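Local structure of sortase B (Listeria monocytogenes serovar 1/2a, 5JCV) at residues 60-64 with 103-108; 80-84 with 162-166; 113-118 with 142-148; 121-125 with 137-142. The protein cleaves the C-terminal sorting signal of surface proteins and, through a thioester intermediate with the substrate, attaches them covalently to the cell wall. One frame throughout, in Å; residues are numbered along the deposited sequence.

Contact 1 of 4, residues 60-64 with 103-108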
# COMPACT_ATOMS: atom_id res chain seq x y z
N THR A 60 -5.42 8.99 -8.18
CA THR A 60 -4.05 8.56 -7.83
C THR A 60 -3.41 9.42 -6.74
O THR A 60 -2.25 9.29 -6.51
CB THR A 60 -3.17 8.62 -9.05
OG1 THR A 60 -3.31 9.93 -9.62
CG2 THR A 60 -3.63 7.58 -10.08
N ASN A 61 -4.20 10.23 -6.05
CA ASN A 61 -3.75 11.07 -4.97
C ASN A 61 -4.84 11.32 -3.94
O ASN A 61 -5.62 12.27 -4.04
CB ASN A 61 -3.27 12.40 -5.55
CG ASN A 61 -2.71 13.34 -4.50
OD1 ASN A 61 -2.91 13.18 -3.26
ND2 ASN A 61 -1.99 14.35 -4.99
N GLU A 62 -4.85 10.46 -2.93
CA GLU A 62 -5.67 10.59 -1.71
C GLU A 62 -5.82 12.05 -1.17
O GLU A 62 -6.93 12.50 -0.81
CB GLU A 62 -4.93 9.79 -0.65
CG GLU A 62 -5.69 8.83 0.24
CD GLU A 62 -4.71 7.86 0.91
OE1 GLU A 62 -3.87 7.28 0.19
OE2 GLU A 62 -4.74 7.69 2.13
N PHE A 63 -4.71 12.79 -1.11
CA PHE A 63 -4.69 14.05 -0.35
C PHE A 63 -5.28 15.20 -1.11
O PHE A 63 -5.75 16.18 -0.51
CB PHE A 63 -3.29 14.45 0.09
CG PHE A 63 -2.39 13.29 0.33
CD1 PHE A 63 -2.66 12.39 1.36
CD2 PHE A 63 -1.26 13.09 -0.49
CE1 PHE A 63 -1.84 11.30 1.57
CE2 PHE A 63 -0.43 12.01 -0.29
CZ PHE A 63 -0.72 11.11 0.75
N LEU A 64 -5.22 15.11 -2.43
CA LEU A 64 -5.67 16.20 -3.27
C LEU A 64 -6.93 15.86 -4.06
O LEU A 64 -7.71 16.77 -4.37
CB LEU A 64 -4.54 16.68 -4.23
CG LEU A 64 -3.48 17.67 -3.68
CD1 LEU A 64 -2.77 17.12 -2.47
CD2 LEU A 64 -2.46 18.04 -4.75
N SER A 103 -7.06 3.00 2.09
CA SER A 103 -6.21 3.26 0.93
C SER A 103 -4.92 2.40 1.07
O SER A 103 -4.85 1.45 1.89
CB SER A 103 -5.85 4.73 0.86
OG SER A 103 -5.20 5.08 2.07
N GLY A 104 -3.90 2.72 0.28
CA GLY A 104 -2.62 2.04 0.41
C GLY A 104 -1.89 2.40 1.70
O GLY A 104 -1.01 1.66 2.12
N LEU A 105 -2.27 3.52 2.31
CA LEU A 105 -1.59 4.09 3.48
C LEU A 105 -2.30 3.78 4.75
O LEU A 105 -1.66 3.46 5.76
CB LEU A 105 -1.56 5.61 3.40
CG LEU A 105 -0.96 6.26 2.15
CD1 LEU A 105 -1.29 7.74 2.15
CD2 LEU A 105 0.55 6.02 2.10
N THR A 106 -3.61 3.94 4.73
CA THR A 106 -4.36 4.06 5.97
C THR A 106 -5.89 4.00 5.80
O THR A 106 -6.38 4.09 4.69
CB THR A 106 -4.02 5.40 6.66
OG1 THR A 106 -4.61 5.39 7.98
CG2 THR A 106 -4.52 6.62 5.78
N ASN A 107 -6.60 3.90 6.93
CA ASN A 107 -8.08 3.80 6.95
C ASN A 107 -8.82 5.14 7.18
O ASN A 107 -8.29 6.02 7.82
CB ASN A 107 -8.46 2.81 8.01
CG ASN A 107 -8.01 3.26 9.37
OD1 ASN A 107 -6.91 3.79 9.50
ND2 ASN A 107 -8.85 3.07 10.40
N TYR A 108 -10.03 5.29 6.63
CA TYR A 108 -10.93 6.45 6.90
C TYR A 108 -12.31 5.90 7.28
O TYR A 108 -12.69 4.84 6.79
CB TYR A 108 -11.09 7.38 5.69
CG TYR A 108 -9.76 7.85 5.10
CD1 TYR A 108 -9.32 9.16 5.31
CD2 TYR A 108 -8.96 6.98 4.35
CE1 TYR A 108 -8.11 9.60 4.79
CE2 TYR A 108 -7.75 7.40 3.82
CZ TYR A 108 -7.33 8.71 4.06
OH TYR A 108 -6.13 9.11 3.55
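An Asx turn in the loop between strands 53-55 and 67-72 presents an acid to the tight connection that joins strands 98-102 and 107-118. In the turn, Asn61 OD1 accepts from Phe63 N at 2.8 Å and from Leu64 N at 3.1 Å. Glu62, inside the turn, points toward the other segment. The carboxylate of Glu62 is the hub of the contact. Tyr108 OH donates to Glu62 OE2 over 2.4 Å, a very short hydrogen bond in the plane of the phenol ring. Ser103 OG lies 2.7 Å from the same Glu62 OE2. Its proton may go there or to Thr106 O, 3.0 Å from Ser103 OG. The connection is closed from within by Ser103 N, which donates to Thr106 O at 2.9 Å. Apolar atoms flank the carboxylate: Leu105 CD1 is 3.3 Å from Glu62 OE1, and Thr106 CG2 is 3.8 Å from Glu62 OE2. At the exposed side, Phe63 CE1 meets Leu105 CD1 at 3.6 Å, with the methyl at the edge of the ring. Leu105 also packs on Leu105 of the second subunit. Tyr108 pairs through its backbone with Tyr101 on strand 98-102. The arrangement is that of a loop tied by one carboxylate to a beta-hairpin, at the surface of the beta-barrel of the sortase domain, the part of the protein in this structure.

Contact 2 of 4, residues 80-84 with 162-166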
# COMPACT_ATOMS: atom_id res chain seq x y z
N MSE A 80 -20.67 -8.14 -4.74
CA MSE A 80 -20.02 -6.93 -5.26
C MSE A 80 -20.79 -5.77 -4.69
O MSE A 80 -20.98 -5.71 -3.47
CB MSE A 80 -19.82 -6.99 -6.78
CG MSE A 80 -19.17 -8.29 -7.23
SE MSE A 80 -17.55 -8.84 -6.18
CE MSE A 80 -16.38 -7.44 -6.73
N PHE A 81 -21.24 -4.84 -5.54
CA PHE A 81 -21.96 -3.64 -5.08
C PHE A 81 -23.46 -3.75 -5.14
O PHE A 81 -24.17 -2.75 -4.97
CB PHE A 81 -21.49 -2.43 -5.84
CG PHE A 81 -20.30 -1.74 -5.23
CD1 PHE A 81 -19.64 -2.22 -4.08
CD2 PHE A 81 -19.79 -0.59 -5.85
CE1 PHE A 81 -18.56 -1.54 -3.54
CE2 PHE A 81 -18.72 0.09 -5.30
CZ PHE A 81 -18.09 -0.41 -4.16
N ALA A 82 -24.00 -4.95 -5.28
CA ALA A 82 -25.47 -5.05 -5.19
C ALA A 82 -26.02 -4.45 -3.90
O ALA A 82 -27.14 -3.90 -3.90
CB ALA A 82 -25.96 -6.49 -5.35
N ASP A 83 -25.27 -4.55 -2.79
CA ASP A 83 -25.82 -4.06 -1.51
C ASP A 83 -25.87 -2.54 -1.36
O ASP A 83 -26.47 -2.04 -0.40
CB ASP A 83 -25.10 -4.71 -0.31
CG ASP A 83 -25.66 -6.11 0.01
OD1 ASP A 83 -26.72 -6.52 -0.55
OD2 ASP A 83 -24.99 -6.82 0.82
N LEU A 84 -25.32 -1.78 -2.31
CA LEU A 84 -25.42 -0.30 -2.26
C LEU A 84 -26.89 0.16 -2.20
O LEU A 84 -27.23 1.19 -1.58
CB LEU A 84 -24.67 0.36 -3.46
CG LEU A 84 -23.14 0.31 -3.50
CD1 LEU A 84 -22.51 1.24 -4.53
CD2 LEU A 84 -22.62 0.65 -2.13
N THR A 162 -16.94 8.32 -3.51
CA THR A 162 -18.17 7.96 -4.21
C THR A 162 -18.10 6.47 -4.45
O THR A 162 -17.12 5.96 -5.03
CB THR A 162 -18.28 8.68 -5.58
OG1 THR A 162 -18.20 10.09 -5.40
CG2 THR A 162 -19.59 8.37 -6.26
N LEU A 163 -19.14 5.77 -4.00
CA LEU A 163 -19.31 4.40 -4.35
C LEU A 163 -20.39 4.32 -5.45
O LEU A 163 -21.46 4.89 -5.31
CB LEU A 163 -19.71 3.61 -3.12
CG LEU A 163 -18.79 3.69 -1.92
CD1 LEU A 163 -19.32 2.75 -0.88
CD2 LEU A 163 -17.34 3.32 -2.16
N SER A 164 -20.10 3.61 -6.53
CA SER A 164 -21.04 3.51 -7.66
C SER A 164 -21.04 2.16 -8.31
O SER A 164 -19.96 1.56 -8.53
CB SER A 164 -20.66 4.52 -8.71
OG SER A 164 -21.50 4.49 -9.86
N THR A 165 -22.22 1.68 -8.67
CA THR A 165 -22.32 0.47 -9.46
C THR A 165 -21.93 0.88 -10.88
O THR A 165 -21.91 2.05 -11.20
CB THR A 165 -23.72 -0.19 -9.42
OG1 THR A 165 -24.72 0.71 -9.91
CG2 THR A 165 -24.11 -0.58 -7.97
N CYS A 166 -21.62 -0.11 -11.70
CA CYS A 166 -21.14 0.07 -13.06
C CYS A 166 -21.45 -1.25 -13.77
O CYS A 166 -20.90 -2.28 -13.37
CB CYS A 166 -19.61 0.27 -13.05
SG CYS A 166 -19.02 1.00 -14.59
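Strand 160-165 runs between barrel strands 67-72 and 176-182, and its last residues meet the turn at 80-84 without a hydrogen bond. The first residue to touch is Leu163, which points toward the turn: Leu163 CB lies 3.9 Å from Leu84 CD1 and 4.3 Å from Phe81 CE2. Ser164 points away, so the turn meets its backbone. Ser164 O is 3.4 Å from Phe81 CD2, at the ring edge, and Ser164 N is 3.9 Å from Leu84 CD1. On the far side Ser164 OG donates a hydrogen bond to Thr165 O at 2.8 Å and is hydrogen-bonded to Tyr124 OH. Thr165 ends the apolar patch: Thr165 CG2 lies 3.9 Å from Phe81 CB and 4.2 Å from Leu84 CD1, while its hydroxyl pairs with Met177 N. Leu84 N donates to Phe81 O at 3.1 Å, and both side chains point toward the strand. Phe81 packs on Ile53 and Ile70, and Leu84 on Met177. All touching residues are buried. Thr162 to Cys166 read TLSTC, the TLXTC sortase signature, so Cys166 is probably the nucleophile that forms the thioester. A loop here packs on the strand leading to the probable catalytic cysteine of the sortase fold.

Contact 3 of 4, residues 113-118 with 142-148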
# COMPACT_ATOMS: atom_id res chain seq x y z
N PHE A 113 -23.30 11.42 3.01
CA PHE A 113 -24.12 12.61 2.93
C PHE A 113 -25.08 12.66 1.72
O PHE A 113 -25.99 13.50 1.70
CB PHE A 113 -23.22 13.83 2.94
CG PHE A 113 -22.45 14.04 1.66
CD1 PHE A 113 -22.98 14.80 0.64
CD2 PHE A 113 -21.18 13.53 1.51
CE1 PHE A 113 -22.28 14.99 -0.53
CE2 PHE A 113 -20.47 13.73 0.35
CZ PHE A 113 -21.03 14.46 -0.67
N ALA A 114 -24.90 11.78 0.73
CA ALA A 114 -25.79 11.73 -0.46
C ALA A 114 -25.95 10.32 -0.97
O ALA A 114 -25.00 9.56 -1.09
CB ALA A 114 -25.25 12.61 -1.58
N VAL A 115 -27.17 10.01 -1.34
CA VAL A 115 -27.58 8.68 -1.81
C VAL A 115 -28.57 8.88 -2.97
O VAL A 115 -29.55 9.58 -2.81
CB VAL A 115 -28.26 7.94 -0.66
CG1 VAL A 115 -28.96 6.69 -1.13
CG2 VAL A 115 -27.28 7.65 0.46
N TYR A 116 -28.33 8.28 -4.13
CA TYR A 116 -29.32 8.35 -5.23
C TYR A 116 -29.06 7.29 -6.27
O TYR A 116 -27.98 6.68 -6.30
CB TYR A 116 -29.32 9.74 -5.90
CG TYR A 116 -27.94 10.26 -6.21
CD1 TYR A 116 -27.35 10.00 -7.43
CD2 TYR A 116 -27.21 11.00 -5.26
CE1 TYR A 116 -26.07 10.48 -7.72
CE2 TYR A 116 -25.93 11.47 -5.52
CZ TYR A 116 -25.38 11.19 -6.76
OH TYR A 116 -24.15 11.64 -7.06
N GLU A 117 -30.06 7.09 -7.12
CA GLU A 117 -29.91 6.31 -8.33
C GLU A 117 -29.84 7.30 -9.44
O GLU A 117 -30.48 8.37 -9.38
CB GLU A 117 -31.14 5.46 -8.62
CG GLU A 117 -31.35 4.30 -7.69
CD GLU A 117 -32.69 3.62 -7.93
OE1 GLU A 117 -33.77 4.20 -7.57
OE2 GLU A 117 -32.64 2.49 -8.46
N THR A 118 -29.17 6.90 -10.50
CA THR A 118 -29.15 7.73 -11.69
C THR A 118 -28.94 6.87 -12.92
O THR A 118 -28.08 5.96 -12.92
CB THR A 118 -27.98 8.72 -11.60
OG1 THR A 118 -27.98 9.55 -12.77
CG2 THR A 118 -26.66 7.94 -11.47
N VAL A 142 -25.08 17.50 -6.25
CA VAL A 142 -25.28 16.11 -5.81
C VAL A 142 -26.12 15.99 -4.53
O VAL A 142 -26.80 14.99 -4.34
CB VAL A 142 -23.98 15.28 -5.64
CG1 VAL A 142 -23.19 15.23 -6.93
CG2 VAL A 142 -23.14 15.78 -4.48
N LYS A 143 -26.08 17.02 -3.69
CA LYS A 143 -26.95 17.10 -2.50
C LYS A 143 -28.39 17.20 -2.94
O LYS A 143 -29.28 16.57 -2.37
CB LYS A 143 -26.60 18.29 -1.61
CG LYS A 143 -25.69 18.00 -0.43
CD LYS A 143 -24.72 19.15 -0.19
CE LYS A 143 -24.32 19.33 1.27
NZ LYS A 143 -23.41 20.51 1.38
N GLN A 144 -28.61 18.00 -3.98
CA GLN A 144 -29.95 18.13 -4.54
C GLN A 144 -30.42 16.83 -5.19
O GLN A 144 -31.59 16.48 -5.08
CB GLN A 144 -30.01 19.27 -5.54
CG GLN A 144 -31.38 19.92 -5.57
CD GLN A 144 -31.32 21.34 -6.09
OE1 GLN A 144 -30.52 21.65 -6.98
NE2 GLN A 144 -32.15 22.21 -5.53
N GLN A 145 -29.52 16.10 -5.83
CA GLN A 145 -29.84 14.77 -6.39
C GLN A 145 -30.18 13.71 -5.31
O GLN A 145 -30.86 12.71 -5.58
CB GLN A 145 -28.68 14.30 -7.24
CG GLN A 145 -29.07 13.51 -8.47
CD GLN A 145 -27.93 13.34 -9.46
OE1 GLN A 145 -26.89 14.03 -9.38
NE2 GLN A 145 -28.10 12.39 -10.39
N SER A 146 -29.74 13.92 -4.07
CA SER A 146 -29.99 12.95 -3.00
C SER A 146 -31.47 12.71 -2.71
O SER A 146 -32.27 13.63 -2.77
CB SER A 146 -29.29 13.39 -1.70
OG SER A 146 -29.28 12.34 -0.74
N VAL A 147 -31.81 11.48 -2.36
CA VAL A 147 -33.19 11.16 -2.00
C VAL A 147 -33.50 11.57 -0.57
O VAL A 147 -34.64 11.45 -0.13
CB VAL A 147 -33.49 9.65 -2.14
CG1 VAL A 147 -33.55 9.27 -3.60
CG2 VAL A 147 -32.44 8.80 -1.40
N TYR A 148 -32.47 12.00 0.18
CA TYR A 148 -32.67 12.47 1.54
C TYR A 148 -31.98 13.79 1.65
O TYR A 148 -31.04 14.06 0.89
CB TYR A 148 -32.02 11.56 2.58
CG TYR A 148 -32.30 10.10 2.43
CD1 TYR A 148 -33.60 9.59 2.58
CD2 TYR A 148 -31.27 9.21 2.15
CE1 TYR A 148 -33.86 8.23 2.42
CE2 TYR A 148 -31.51 7.85 2.00
CZ TYR A 148 -32.79 7.36 2.12
OH TYR A 148 -32.96 6.01 1.98
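Val142, on the last turns of helix 132-145, lies between two aromatic rings of strand 107-118. Val142 CG2 is 4.1 Å from Phe113 CE1, and Val142 CB is 4.3 Å from Tyr116 CE2. Tyr116 is covered further along by Gln145, whose CB sits 4.2 Å from the ring centroid in a CH-pi contact. The phenol oxygen of Tyr116 pairs with Gln180. Farther out, Val115 CG1 meets Val147 CG2 at 4.1 Å, and Val115 CB meets Tyr148 CE2 at 4.2 Å. The polar edge follows where the helix ends. Val115 N donates to Ser146 OG at 3.2 Å, and Val147 N donates to Val115 O at 3.0 Å. Ser146 OG in turn donates to Tyr148 O at 3.0 Å. One backbone bond and one bond to the serine side chain thus join the helix exit to Val115. Near the start of segment 113-118, Phe113 and Ala114 both face Gln180 in a classic beta bulge. This is a helix packed on a sheet, with its C-terminal exit hydrogen-bonded to a bulged barrel strand.

Contact 4 of 4, residues 121-125 with 137-142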
# COMPACT_ATOMS: atom_id res chain seq x y z
N ASP A 121 -27.82 11.00 -15.88
CA ASP A 121 -27.16 12.19 -15.39
C ASP A 121 -25.94 11.75 -14.59
O ASP A 121 -26.07 11.34 -13.42
CB ASP A 121 -28.12 12.95 -14.52
CG ASP A 121 -27.48 14.14 -13.89
OD1 ASP A 121 -28.18 14.71 -13.02
OD2 ASP A 121 -26.33 14.50 -14.26
N PHE A 122 -24.79 11.80 -15.24
CA PHE A 122 -23.53 11.26 -14.70
C PHE A 122 -22.58 12.39 -14.25
O PHE A 122 -21.38 12.22 -14.18
CB PHE A 122 -22.83 10.36 -15.75
CG PHE A 122 -23.48 8.99 -15.97
CD1 PHE A 122 -24.47 8.48 -15.13
CD2 PHE A 122 -23.07 8.21 -17.04
CE1 PHE A 122 -25.03 7.22 -15.35
CE2 PHE A 122 -23.63 6.96 -17.26
CZ PHE A 122 -24.60 6.46 -16.41
N TYR A 123 -23.15 13.54 -13.96
CA TYR A 123 -22.40 14.66 -13.45
C TYR A 123 -21.46 14.24 -12.28
O TYR A 123 -20.31 14.69 -12.18
CB TYR A 123 -23.41 15.69 -13.00
CG TYR A 123 -22.79 16.95 -12.53
CD1 TYR A 123 -22.41 17.93 -13.45
CD2 TYR A 123 -22.54 17.18 -11.18
CE1 TYR A 123 -21.82 19.11 -13.04
CE2 TYR A 123 -21.95 18.36 -10.76
CZ TYR A 123 -21.60 19.32 -11.71
OH TYR A 123 -21.02 20.50 -11.34
N TYR A 124 -21.95 13.35 -11.43
CA TYR A 124 -21.23 12.90 -10.25
C TYR A 124 -19.86 12.28 -10.52
O TYR A 124 -19.07 12.13 -9.58
CB TYR A 124 -22.08 11.86 -9.48
CG TYR A 124 -22.05 10.45 -10.03
CD1 TYR A 124 -21.12 9.54 -9.57
CD2 TYR A 124 -22.95 10.03 -10.99
CE1 TYR A 124 -21.09 8.25 -10.03
CE2 TYR A 124 -22.94 8.72 -11.46
CZ TYR A 124 -21.99 7.84 -10.98
OH TYR A 124 -21.90 6.53 -11.42
N ILE A 125 -19.56 11.90 -11.77
CA ILE A 125 -18.28 11.25 -12.03
C ILE A 125 -17.13 12.24 -12.29
O ILE A 125 -16.03 11.82 -12.68
CB ILE A 125 -18.33 10.27 -13.21
CG1 ILE A 125 -18.33 11.02 -14.56
CG2 ILE A 125 -19.50 9.34 -13.05
CD1 ILE A 125 -18.19 10.14 -15.80
N ASP A 137 -20.00 23.95 -6.27
CA ASP A 137 -21.10 23.81 -7.25
C ASP A 137 -21.47 22.33 -7.40
O ASP A 137 -22.65 21.97 -7.43
CB ASP A 137 -20.71 24.34 -8.65
CG ASP A 137 -20.10 25.74 -8.64
OD1 ASP A 137 -20.38 26.55 -7.73
OD2 ASP A 137 -19.33 26.04 -9.57
N TYR A 138 -20.44 21.48 -7.51
CA TYR A 138 -20.60 20.03 -7.54
C TYR A 138 -21.39 19.52 -6.32
O TYR A 138 -22.36 18.77 -6.47
CB TYR A 138 -19.23 19.34 -7.66
CG TYR A 138 -19.28 17.84 -7.64
CD1 TYR A 138 -19.25 17.10 -8.81
CD2 TYR A 138 -19.33 17.16 -6.45
CE1 TYR A 138 -19.30 15.72 -8.78
CE2 TYR A 138 -19.37 15.79 -6.41
CZ TYR A 138 -19.37 15.06 -7.56
OH TYR A 138 -19.42 13.67 -7.46
N LEU A 139 -21.02 19.97 -5.14
CA LEU A 139 -21.66 19.48 -3.92
C LEU A 139 -23.10 19.90 -3.82
O LEU A 139 -23.94 19.14 -3.37
CB LEU A 139 -20.91 19.96 -2.69
CG LEU A 139 -19.52 19.35 -2.54
CD1 LEU A 139 -18.77 20.03 -1.39
CD2 LEU A 139 -19.59 17.84 -2.34
N GLN A 140 -23.38 21.13 -4.24
CA GLN A 140 -24.73 21.62 -4.34
C GLN A 140 -25.56 20.72 -5.27
O GLN A 140 -26.67 20.32 -4.91
CB GLN A 140 -24.69 23.08 -4.84
CG GLN A 140 -25.98 23.63 -5.44
CD GLN A 140 -27.09 23.80 -4.41
OE1 GLN A 140 -26.86 23.69 -3.20
NE2 GLN A 140 -28.30 24.07 -4.90
N LYS A 141 -25.04 20.39 -6.44
CA LYS A 141 -25.79 19.58 -7.38
C LYS A 141 -26.09 18.19 -6.80
O LYS A 141 -27.24 17.75 -6.85
CB LYS A 141 -25.08 19.46 -8.74
CG LYS A 141 -25.01 20.78 -9.51
CD LYS A 141 -25.09 20.63 -11.02
CE LYS A 141 -24.89 21.98 -11.72
NZ LYS A 141 -25.04 21.93 -13.22
N VAL A 142 -25.08 17.50 -6.25
CA VAL A 142 -25.28 16.11 -5.81
C VAL A 142 -26.12 15.99 -4.53
O VAL A 142 -26.80 14.99 -4.34
CB VAL A 142 -23.98 15.28 -5.64
CG1 VAL A 142 -23.19 15.23 -6.93
CG2 VAL A 142 -23.14 15.78 -4.48
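This is a mainly aromatic contact between a short 3-10 turn and a helix, on the flank of the barrel. The 3-10 turn within 121-125 lies in the loop that follows strand 107-118. The helix is 132-145, the next helix in the chain. Tyr123 points at the helix and gives the largest share of the contact. Lys141 CD sits over one face of the Tyr123 ring, 4.0 Å from its centroid, in a CH-pi contact. Tyr138 approaches the same ring: Tyr123 CE2 is 3.6 Å from Tyr138 CD1. The two ring planes are nearly parallel, at 24°, but they are slid apart and barely overlap, with centroids 5.6 Å apart. The polar tie is single. Tyr138 OH donates to Tyr124 O at 2.6 Å. Deeper in, Tyr124 CB packs on Val142 CG1 at 4.4 Å. The Tyr124 ring itself leads away from the helix, and its hydroxyl pairs with Ser164 and Arg176. Tyr138 OH also pairs with Gln180, and the Tyr138 ring stands edge-to-face with Phe129. A weak bond runs from Tyr123 N to Asp121 OD2 at 3.3 Å. The chemistry implies that apolar ring and chain surfaces carry most of this contact. One short, directional hydrogen bond joins the carbonyl of Tyr124 to a phenol carried by the helix.

Overall arrangement
Contact 2 is the buried one, close to the chain's centre. Contact 1 is at the surface, and contacts 3 and 4 are partly buried. Contacts 3 and 4 share Val142 and helix 132-145, with centres about 9 Å apart. They hold that helix to strand 107-118 and to the loop after it. Contact 1 uses an earlier part of the same strand, about 24 Å from contact 3 between centres. Contact 4 reaches contact 2 through Tyr124 OH and Ser164 OG, 2.6 Å apart. The chemistry follows the place. Contact 2 is apolar, contact 1 centres on a carboxylate, contact 3 adds one backbone hydrogen bond and one to a serine hydroxyl, and contact 4 relies on aromatic rings.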